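Local coordinates for membrane lipoprotein family protein (Aeropyrum pernix, PDB 4PEV) that binds adenosine as the solute-binding protein of an ABC transporter system, probably delivering nucleosides to the transporter for uptake, at residues L257-M262 / A283-Y288. Residues are numbered along the deposited sequence; the frame is centred on the assembly and turned at random.
Sequences LTHVGM and ASQEWY
Side chains of His259, Val260, Gln285 and Tyr288 span two backbones that stay well apart: the closest CA pair, Val260 and Tyr288, is separated by 9.0 Å. Segment 257-262 lies at the beginning of helix 258-271, whereas 283-288 is the loop leaving strand 277-282, and strands 248-254 and 277-282 are parallel neighbours in one sheet. The contact therefore joins the start of the helix in a beta-alpha-beta crossover to the loop beyond its second strand, within one lobe of a two-lobed periplasmic-binding-protein fold.

One link is polar. The Gln285 chain runs extended beyond CG (chi2 172°), carrying its amide to the edge of the imidazole, where OE1 lies in the ring plane. The bond from His259 NE2 to Gln285 OE1 is weak at 3.3 Å yet nearly straight (174° at the hydrogen), and ring and amide planes stand 84° apart. Both groups have further partners: His259 ND1 accepts a hydrogen bond from Ala255 N, and Gln285 OE1 also accepts from Gln281 N. Bonding at both nitrogens would restrict rotation of this ring; the side chain lies about 4 Å (nearest atoms) from the bound adenosine.

The other link is apolar; the whole contact buries only 155 Å², both sides summed. Val260 and Tyr288 cross at about a right angle, and the hydroxyl is hydrogen-bonded to Asn264 OD1. Val260 CG1 lies 3.5 Å from Tyr288 OH and 3.8 Å from Tyr288 CZ.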
ATOM      1  N   LEU C 257       7.063  -6.757   1.589  1.00 21.80           N
ATOM      2  CA  LEU C 257       8.297  -7.335   1.101  1.00 22.15           C
ATOM      3  C   LEU C 257       8.022  -8.479   0.128  1.00 22.89           C
ATOM      4  O   LEU C 257       8.794  -8.700  -0.814  1.00 22.76           O
ATOM      5  CB  LEU C 257       9.141  -7.850   2.285  1.00 21.82           C
ATOM      6  CG  LEU C 257      10.439  -8.598   1.938  1.00 21.45           C
ATOM      7  CD1 LEU C 257      11.354  -7.750   1.055  1.00 21.20           C
ATOM      8  CD2 LEU C 257      11.170  -9.050   3.184  1.00 21.10           C
ATOM      9  N   THR C 258       6.939  -9.213   0.376  1.00 23.07           N
ATOM     10  CA  THR C 258       6.613 -10.379  -0.426  1.00 24.19           C
ATOM     11  C   THR C 258       6.612 -10.053  -1.907  1.00 23.93           C
ATOM     12  O   THR C 258       7.130 -10.819  -2.706  1.00 23.59           O
ATOM     13  CB  THR C 258       5.241 -10.995  -0.052  1.00 25.56           C
ATOM     14  OG1 THR C 258       5.176 -11.234   1.360  1.00 25.66           O
ATOM     15  CG2 THR C 258       5.011 -12.318  -0.787  1.00 25.49           C
ATOM     16  N   HIS C 259       6.056  -8.912  -2.291  1.00 25.47           N
ATOM     17  CA  HIS C 259       5.953  -8.625  -3.726  1.00 25.47           C
ATOM     18  C   HIS C 259       7.214  -8.038  -4.330  1.00 25.42           C
ATOM     19  O   HIS C 259       7.176  -7.601  -5.467  1.00 26.31           O
ATOM     20  CB  HIS C 259       4.723  -7.784  -4.078  1.00 25.09           C
ATOM     21  CG  HIS C 259       4.803  -6.358  -3.658  1.00 25.85           C
ATOM     22  ND1 HIS C 259       4.258  -5.910  -2.483  1.00 26.08           N
ATOM     23  CD2 HIS C 259       5.311  -5.266  -4.274  1.00 27.03           C
ATOM     24  CE1 HIS C 259       4.433  -4.604  -2.383  1.00 26.59           C
ATOM     25  NE2 HIS C 259       5.071  -4.187  -3.456  1.00 26.57           N
ATOM     26  N   VAL C 260       8.327  -8.017  -3.595  1.00 25.20           N
ATOM     27  CA  VAL C 260       9.601  -7.764  -4.248  1.00 25.46           C
ATOM     28  C   VAL C 260       9.927  -8.983  -5.098  1.00 26.15           C
ATOM     29  O   VAL C 260      10.481  -8.850  -6.177  1.00 28.87           O
ATOM     30  CB  VAL C 260      10.739  -7.458  -3.268  1.00 25.26           C
ATOM     31  CG1 VAL C 260      12.097  -7.541  -3.970  1.00 24.87           C
ATOM     32  CG2 VAL C 260      10.535  -6.075  -2.664  1.00 25.10           C
ATOM     33  N   GLY C 261       9.564 -10.171  -4.626  1.00 26.28           N
ATOM     34  CA  GLY C 261       9.663 -11.374  -5.445  1.00 25.66           C
ATOM     35  C   GLY C 261       8.817 -11.242  -6.690  1.00 25.74           C
ATOM     36  O   GLY C 261       9.224 -11.629  -7.777  1.00 26.50           O
HETATM   37  N   MSE C 262       7.627 -10.689  -6.541  1.00 25.25           N
HETATM   38  CA  MSE C 262       6.788 -10.441  -7.698  1.00 26.20           C
HETATM   39  C   MSE C 262       7.539  -9.633  -8.727  1.00 24.74           C
HETATM   40  O   MSE C 262       7.555  -9.990  -9.894  1.00 23.46           O
HETATM   41  CB  MSE C 262       5.541  -9.700  -7.237  1.00 27.34           C
HETATM   42  CG  MSE C 262       4.500  -9.581  -8.330  1.00 28.66           C
HETATM   43 SE   MSE C 262       3.276  -8.123  -7.835  1.00 31.90          SE
HETATM   44  CE  MSE C 262       4.385  -6.547  -8.280  1.00 31.49           C
ATOM     45  N   ALA C 283       5.329   3.027  -1.077  1.00 28.16           N
ATOM     46  CA  ALA C 283       6.244   4.019  -1.636  1.00 29.81           C
ATOM     47  C   ALA C 283       6.162   3.930  -3.151  1.00 30.18           C
ATOM     48  O   ALA C 283       5.514   3.021  -3.691  1.00 31.72           O
ATOM     49  CB  ALA C 283       7.669   3.777  -1.177  1.00 29.61           C
ATOM     50  N   SER C 284       6.776   4.894  -3.829  1.00 28.45           N
ATOM     51  CA  SER C 284       7.046   4.765  -5.255  1.00 27.93           C
ATOM     52  C   SER C 284       8.224   3.815  -5.368  1.00 26.60           C
ATOM     53  O   SER C 284       9.317   4.137  -4.889  1.00 24.76           O
ATOM     54  CB  SER C 284       7.403   6.110  -5.916  1.00 27.71           C
ATOM     55  OG  SER C 284       8.491   5.975  -6.841  1.00 25.97           O
ATOM     56  N   GLN C 285       8.002   2.680  -6.025  1.00 25.71           N
ATOM     57  CA  GLN C 285       9.018   1.641  -6.126  1.00 27.13           C
ATOM     58  C   GLN C 285       9.590   1.475  -7.542  1.00 26.91           C
ATOM     59  O   GLN C 285      10.271   0.490  -7.818  1.00 25.39           O
ATOM     60  CB  GLN C 285       8.437   0.321  -5.619  1.00 27.44           C
ATOM     61  CG  GLN C 285       8.013   0.383  -4.162  1.00 28.28           C
ATOM     62  CD  GLN C 285       7.271  -0.862  -3.722  1.00 28.86           C
ATOM     63  OE1 GLN C 285       6.158  -1.125  -4.163  1.00 30.02           O
ATOM     64  NE2 GLN C 285       7.882  -1.628  -2.850  1.00 29.79           N
ATOM     65  N   GLU C 286       9.334   2.455  -8.415  1.00 27.26           N
ATOM     66  CA  GLU C 286       9.730   2.372  -9.821  1.00 28.43           C
ATOM     67  C   GLU C 286      11.232   2.202  -9.944  1.00 28.12           C
ATOM     68  O   GLU C 286      11.731   1.460 -10.793  1.00 29.04           O
ATOM     69  CB  GLU C 286       9.271   3.624 -10.590  1.00 30.66           C
ATOM     70  CG  GLU C 286       7.765   3.675 -10.900  1.00 32.59           C
ATOM     71  CD  GLU C 286       6.914   4.344  -9.831  1.00 32.70           C
ATOM     72  OE1 GLU C 286       7.228   4.221  -8.631  1.00 34.48           O
ATOM     73  OE2 GLU C 286       5.904   4.973 -10.201  1.00 33.25           O
ATOM     74  N   TRP C 287      11.949   2.896  -9.073  1.00 27.56           N
ATOM     75  CA  TRP C 287      13.411   2.839  -9.022  1.00 27.15           C
ATOM     76  C   TRP C 287      13.969   1.430  -8.948  1.00 26.72           C
ATOM     77  O   TRP C 287      15.100   1.209  -9.347  1.00 26.85           O
ATOM     78  CB  TRP C 287      13.930   3.651  -7.818  1.00 27.32           C
ATOM     79  CG  TRP C 287      13.522   3.079  -6.515  1.00 26.96           C
ATOM     80  CD1 TRP C 287      12.439   3.416  -5.786  1.00 25.88           C
ATOM     81  CD2 TRP C 287      14.179   2.021  -5.807  1.00 27.64           C
ATOM     82  NE1 TRP C 287      12.375   2.643  -4.664  1.00 26.79           N
ATOM     83  CE2 TRP C 287      13.436   1.781  -4.650  1.00 26.47           C
ATOM     84  CE3 TRP C 287      15.343   1.262  -6.044  1.00 29.44           C
ATOM     85  CZ2 TRP C 287      13.797   0.818  -3.721  1.00 27.29           C
ATOM     86  CZ3 TRP C 287      15.708   0.304  -5.128  1.00 28.72           C
ATOM     87  CH2 TRP C 287      14.933   0.087  -3.974  1.00 28.69           C
ATOM     88  N   TYR C 288      13.205   0.482  -8.415  1.00 28.22           N
ATOM     89  CA  TYR C 288      13.721  -0.881  -8.257  1.00 30.95           C
ATOM     90  C   TYR C 288      14.021  -1.509  -9.638  1.00 32.43           C
ATOM     91  O   TYR C 288      15.086  -2.099  -9.840  1.00 32.77           O
ATOM     92  CB  TYR C 288      12.780  -1.743  -7.390  1.00 29.95           C
ATOM     93  CG  TYR C 288      13.277  -3.156  -7.121  1.00 29.18           C
ATOM     94  CD1 TYR C 288      14.216  -3.415  -6.126  1.00 28.50           C
ATOM     95  CD2 TYR C 288      12.798  -4.232  -7.864  1.00 29.40           C
ATOM     96  CE1 TYR C 288      14.667  -4.702  -5.881  1.00 28.22           C
ATOM     97  CE2 TYR C 288      13.243  -5.522  -7.631  1.00 29.90           C
ATOM     98  CZ  TYR C 288      14.178  -5.755  -6.637  1.00 29.57           C
ATOM     99  OH  TYR C 288      14.610  -7.048  -6.418  1.00 30.28           O
TER